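Local coordinates for antigen TpF1 (Treponema pallidum, PDB 2FJC), which binds ferric iron as a dodecameric mini-ferritin of the Dps family and may also play a structural role in the outer membrane, at residues Ala23-Leu28 / Glu111-Arg116; His38-Glu43 / Glu94-Ile99. One frame throughout, in Å; residues are numbered along the deposited sequence.

Interaction 1. Residues Ala23-Leu28 / Glu111-Arg116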
# COMPACT_ATOMS: atom_id res chain seq x y z
N ALA B 23 -34.72 10.84 -1.01
CA ALA B 23 -35.70 9.98 -1.65
C ALA B 23 -35.32 9.68 -3.10
O ALA B 23 -35.34 8.53 -3.52
CB ALA B 23 -37.07 10.63 -1.59
N ASP B 24 -34.95 10.70 -3.86
CA ASP B 24 -34.58 10.51 -5.25
C ASP B 24 -33.32 9.67 -5.38
O ASP B 24 -33.24 8.80 -6.24
CB ASP B 24 -34.38 11.87 -5.96
CG ASP B 24 -35.70 12.61 -6.21
OD1 ASP B 24 -36.77 11.96 -6.22
OD2 ASP B 24 -35.67 13.83 -6.42
N LEU B 25 -32.33 9.94 -4.53
CA LEU B 25 -31.08 9.19 -4.54
C LEU B 25 -31.38 7.73 -4.22
O LEU B 25 -30.84 6.83 -4.86
CB LEU B 25 -30.10 9.76 -3.52
CG LEU B 25 -29.00 10.73 -3.97
CD1 LEU B 25 -29.19 11.17 -5.41
CD2 LEU B 25 -28.98 11.92 -3.04
N GLY B 26 -32.24 7.52 -3.22
CA GLY B 26 -32.59 6.16 -2.83
C GLY B 26 -33.19 5.41 -4.00
O GLY B 26 -32.81 4.27 -4.29
N VAL B 27 -34.13 6.05 -4.69
CA VAL B 27 -34.78 5.44 -5.83
C VAL B 27 -33.78 5.19 -6.97
O VAL B 27 -33.79 4.13 -7.59
CB VAL B 27 -35.94 6.33 -6.34
CG1 VAL B 27 -36.47 5.80 -7.66
CG2 VAL B 27 -37.07 6.36 -5.31
N LEU B 28 -32.91 6.16 -7.22
CA LEU B 28 -31.92 6.03 -8.28
C LEU B 28 -30.97 4.88 -7.99
O LEU B 28 -30.55 4.16 -8.91
CB LEU B 28 -31.10 7.31 -8.39
CG LEU B 28 -30.80 7.81 -9.79
CD1 LEU B 28 -29.62 8.74 -9.70
CD2 LEU B 28 -30.52 6.66 -10.74
N GLU B 111 -29.68 14.53 -14.95
CA GLU B 111 -30.01 15.91 -15.28
C GLU B 111 -31.15 16.39 -14.39
O GLU B 111 -31.14 17.53 -13.93
CB GLU B 111 -30.39 16.02 -16.77
CG GLU B 111 -29.22 15.71 -17.69
CD GLU B 111 -29.62 15.60 -19.16
OE1 GLU B 111 -30.65 14.96 -19.45
OE2 GLU B 111 -28.90 16.14 -20.02
N TYR B 112 -32.13 15.53 -14.14
CA TYR B 112 -33.22 15.91 -13.27
C TYR B 112 -32.65 16.22 -11.88
O TYR B 112 -33.00 17.24 -11.29
CB TYR B 112 -34.27 14.79 -13.19
CG TYR B 112 -35.15 14.86 -11.96
CD1 TYR B 112 -34.76 14.28 -10.76
CD2 TYR B 112 -36.39 15.51 -12.00
CE1 TYR B 112 -35.57 14.34 -9.62
CE2 TYR B 112 -37.21 15.58 -10.87
CZ TYR B 112 -36.78 14.99 -9.69
OH TYR B 112 -37.56 15.07 -8.55
N LEU B 113 -31.77 15.35 -11.37
CA LEU B 113 -31.16 15.59 -10.06
C LEU B 113 -30.37 16.88 -10.06
O LEU B 113 -30.40 17.65 -9.11
CB LEU B 113 -30.22 14.45 -9.66
CG LEU B 113 -30.85 13.18 -9.08
CD1 LEU B 113 -29.78 12.17 -8.77
CD2 LEU B 113 -31.62 13.54 -7.82
N SER B 114 -29.64 17.12 -11.15
CA SER B 114 -28.83 18.31 -11.27
C SER B 114 -29.65 19.59 -11.12
O SER B 114 -29.26 20.50 -10.39
CB SER B 114 -28.11 18.31 -12.62
OG SER B 114 -27.20 19.39 -12.71
N THR B 115 -30.79 19.68 -11.81
CA THR B 115 -31.60 20.88 -11.69
C THR B 115 -32.18 20.97 -10.27
O THR B 115 -32.27 22.06 -9.70
CB THR B 115 -32.74 20.91 -12.75
OG1 THR B 115 -33.69 19.88 -12.45
CG2 THR B 115 -32.18 20.67 -14.14
N ARG B 116 -32.56 19.84 -9.69
CA ARG B 116 -33.10 19.87 -8.34
C ARG B 116 -32.03 20.27 -7.33
O ARG B 116 -32.29 21.07 -6.44
CB ARG B 116 -33.70 18.51 -7.97
CG ARG B 116 -34.92 18.17 -8.83
CD ARG B 116 -36.08 17.70 -7.98
NE ARG B 116 -36.50 18.71 -7.01
CZ ARG B 116 -37.01 19.89 -7.34
NH1 ARG B 116 -37.36 20.75 -6.39
NH2 ARG B 116 -37.18 20.21 -8.62

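Interaction 2. Residues His38-Glu43 / Glu94-Ile99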
# COMPACT_ATOMS: atom_id res chain seq x y z
N HIS B 38 -29.69 -5.79 -15.87
CA HIS B 38 -30.38 -6.15 -17.09
C HIS B 38 -29.95 -5.60 -18.43
O HIS B 38 -30.59 -5.89 -19.44
CB HIS B 38 -31.86 -5.89 -16.87
CG HIS B 38 -32.39 -6.52 -15.62
ND1 HIS B 38 -32.99 -5.80 -14.61
CD2 HIS B 38 -32.37 -7.81 -15.21
CE1 HIS B 38 -33.32 -6.62 -13.63
NE2 HIS B 38 -32.96 -7.85 -13.96
N ILE B 39 -28.90 -4.80 -18.47
CA ILE B 39 -28.45 -4.31 -19.76
C ILE B 39 -27.85 -5.50 -20.49
O ILE B 39 -27.55 -6.53 -19.88
CB ILE B 39 -27.34 -3.25 -19.65
CG1 ILE B 39 -26.23 -3.76 -18.73
CG2 ILE B 39 -27.93 -1.93 -19.18
CD1 ILE B 39 -24.96 -2.93 -18.79
N TYR B 40 -27.69 -5.37 -21.79
CA TYR B 40 -27.09 -6.41 -22.61
C TYR B 40 -26.53 -5.70 -23.82
O TYR B 40 -26.98 -4.61 -24.19
CB TYR B 40 -28.11 -7.46 -23.04
CG TYR B 40 -29.17 -6.94 -23.98
CD1 TYR B 40 -30.36 -6.39 -23.48
CD2 TYR B 40 -29.00 -7.02 -25.36
CE1 TYR B 40 -31.35 -5.93 -24.34
CE2 TYR B 40 -29.98 -6.55 -26.22
CZ TYR B 40 -31.15 -6.01 -25.71
OH TYR B 40 -32.12 -5.55 -26.56
N GLY B 41 -25.54 -6.31 -24.44
CA GLY B 41 -24.91 -5.71 -25.60
C GLY B 41 -23.41 -5.91 -25.49
O GLY B 41 -22.89 -6.27 -24.43
N ILE B 42 -22.72 -5.68 -26.59
CA ILE B 42 -21.29 -5.86 -26.66
C ILE B 42 -20.51 -5.06 -25.61
O ILE B 42 -19.46 -5.50 -25.15
CB ILE B 42 -20.80 -5.55 -28.10
CG1 ILE B 42 -19.85 -6.66 -28.58
CG2 ILE B 42 -20.16 -4.18 -28.17
CD1 ILE B 42 -18.60 -6.82 -27.75
N GLU B 43 -21.02 -3.90 -25.21
CA GLU B 43 -20.34 -3.07 -24.22
C GLU B 43 -20.69 -3.43 -22.78
O GLU B 43 -20.29 -2.75 -21.84
CB GLU B 43 -20.70 -1.59 -24.43
CG GLU B 43 -20.47 -1.04 -25.83
CD GLU B 43 -21.57 -1.42 -26.81
OE1 GLU B 43 -22.66 -1.84 -26.36
OE2 GLU B 43 -21.36 -1.28 -28.05
N GLU B 94 -39.21 -2.21 -16.44
CA GLU B 94 -38.80 -3.24 -17.37
C GLU B 94 -37.43 -3.82 -17.06
O GLU B 94 -36.58 -3.17 -16.45
CB GLU B 94 -38.83 -2.72 -18.81
CG GLU B 94 -37.86 -1.61 -19.13
CD GLU B 94 -38.10 -1.04 -20.52
OE1 GLU B 94 -39.21 -0.53 -20.78
OE2 GLU B 94 -37.16 -1.10 -21.36
N LYS B 95 -37.26 -5.08 -17.46
CA LYS B 95 -36.00 -5.80 -17.29
C LYS B 95 -35.53 -5.99 -18.72
O LYS B 95 -36.31 -5.77 -19.66
CB LYS B 95 -36.23 -7.17 -16.65
CG LYS B 95 -36.25 -7.19 -15.14
CD LYS B 95 -37.42 -6.43 -14.57
CE LYS B 95 -37.54 -6.67 -13.08
NZ LYS B 95 -38.75 -6.01 -12.53
N GLU B 96 -34.29 -6.42 -18.90
CA GLU B 96 -33.76 -6.60 -20.25
C GLU B 96 -33.88 -5.26 -20.97
O GLU B 96 -34.93 -4.90 -21.48
CB GLU B 96 -34.56 -7.66 -21.00
CG GLU B 96 -34.08 -7.88 -22.41
CD GLU B 96 -34.78 -9.04 -23.08
OE1 GLU B 96 -34.67 -10.18 -22.57
OE2 GLU B 96 -35.45 -8.81 -24.12
N ILE B 97 -32.78 -4.52 -21.01
CA ILE B 97 -32.78 -3.23 -21.66
C ILE B 97 -31.49 -2.98 -22.42
O ILE B 97 -30.42 -3.46 -22.04
CB ILE B 97 -32.99 -2.11 -20.61
CG1 ILE B 97 -32.99 -0.74 -21.30
CG2 ILE B 97 -31.91 -2.19 -19.55
CD1 ILE B 97 -33.33 0.41 -20.37
N THR B 98 -31.63 -2.23 -23.50
CA THR B 98 -30.52 -1.86 -24.35
C THR B 98 -29.53 -0.98 -23.59
O THR B 98 -29.92 -0.25 -22.68
CB THR B 98 -31.10 -1.10 -25.56
OG1 THR B 98 -31.17 -1.99 -26.69
CG2 THR B 98 -30.29 0.10 -25.90
N ILE B 99 -28.25 -1.04 -23.95
CA ILE B 99 -27.25 -0.22 -23.30
C ILE B 99 -27.49 1.27 -23.53
O ILE B 99 -27.48 2.06 -22.59
CB ILE B 99 -25.83 -0.61 -23.76
CG1 ILE B 99 -25.42 -1.93 -23.08
CG2 ILE B 99 -24.84 0.52 -23.44
CD1 ILE B 99 -24.03 -2.43 -23.45

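Interaction 1. Residues Ala23-Leu28 / Glu111-Arg116
Asp24 reaches from one helix to the hydroxyl of Tyr112 on the other, and Leu113 fills the neighbouring position of the same interface. The helices run nearly antiparallel, 166° between their directions, with the segment axes 11.5 Å apart, so side chains rather than backbone bridge the gap. Tyr112 has CG anti to its backbone N (chi1 159°), and the side chains of Tyr112 and Asp24 cross at about a right angle. The hydroxyl OH gives its hydrogen to Asp24 OD2 over 3.1 Å, arriving on the syn side of the carboxylate but 32° out of its plane. Asp24 CG lies in the plane of the ring, at its edge, and OD2 is also 3.2 Å from Tyr112 CE1. Arg116, one turn on, lays its CG over one face of this ring, offset toward the rim.

Beside the polar pair, Leu113 splits its methyls. CD1 touches Leu25 CD1 and Leu28 CD1, each at 3.6 Å, and CD2 packs on Asp24 CB at 3.7 Å. Both leucines meet it obliquely. Leu25 leans further on Phe62 and Ile65, and Leu28 on Val58, all of helix 44-71, while Leu113 reaches Leu143 of helix 130-154; the leucine cluster thus belongs to the core of the ferritin-like four-helix bundle.

The other carboxylate oxygen, Asp24 OD1, accepts from Gly88 N and Ser87 OG. A buried carboxylate with donors at both oxygens is probably stabilised in its charged form, and it ties the loop after helix 80-86 to two bundle helices while the leucines alongside stay wholly apolar.

Interaction 2. Residues His38-Glu43 / Glu94-Ile99
His38 lies side by side with Lys95, the two side chains pointing the same way, and Lys95 CG sits over one face of the imidazole. That carbon is 3.5 Å from the ring centroid and 17° off the normal, a CH-pi contact made by the aliphatic part of the lysine. The Lys95 chain bends at chi2 (66°), and its NZ goes on to a salt bridge with Glu82 of the second subunit. Both ring nitrogens are engaged as well: ND1 with Asn34, NE2 with Ala76 N of that same second subunit.

Just past the ring the backbones run parallel for a short, loosely bonded stretch. Ile97 N gives a fairly straight bond to His38 O, 3.0 Å long, although it approaches from above the carbonyl plane. The next link, Tyr40 N to Ile97 O, is weak. Ile97 O also receives the CA-H of Ile39 at 3.1 Å, measured from CA.

Ile39 and Ile97 turn to the same face, where their CG2 methyls meet at 4.0 Å. Further along, Ile99 lays CG1 3.3 Å from Tyr40 O, and its CD1 lies 3.3 Å from Glu43 OE1. Glu96 CG comes 3.9 Å from Tyr40 CE1; Lys155 of the third subunit pairs with both residues, as a salt bridge to Glu96 and a cation-pi contact on Tyr40.

With few backbone bonds across the junction, the isoleucines supply the apolar contacts, while the polar ends of His38, Lys95 and Glu96, together with the Tyr40 ring, take partners on the second and third subunits of the Dps shell.

Both contacts join the same two parts of the chain, since helix 8-38 runs into strand 39-40 and strand 97-98 leads into helix 99-127. Interaction 1 is buried, its centre about 4 Å from the centre of the chain; interaction 2 closes one end of the bundle, its centre about 22 Å from that of the chain, and is only partly buried. In the core, side chains alone span two well-separated helices, with leucine packing beside a single polar bridge. At the end, the backbones come together directly, and several polar ends take partners on other chains. The second subunit reaches both places: it packs on Val27 of segment 23-28, beside interaction 1, and bonds His38 and Lys95 at interaction 2.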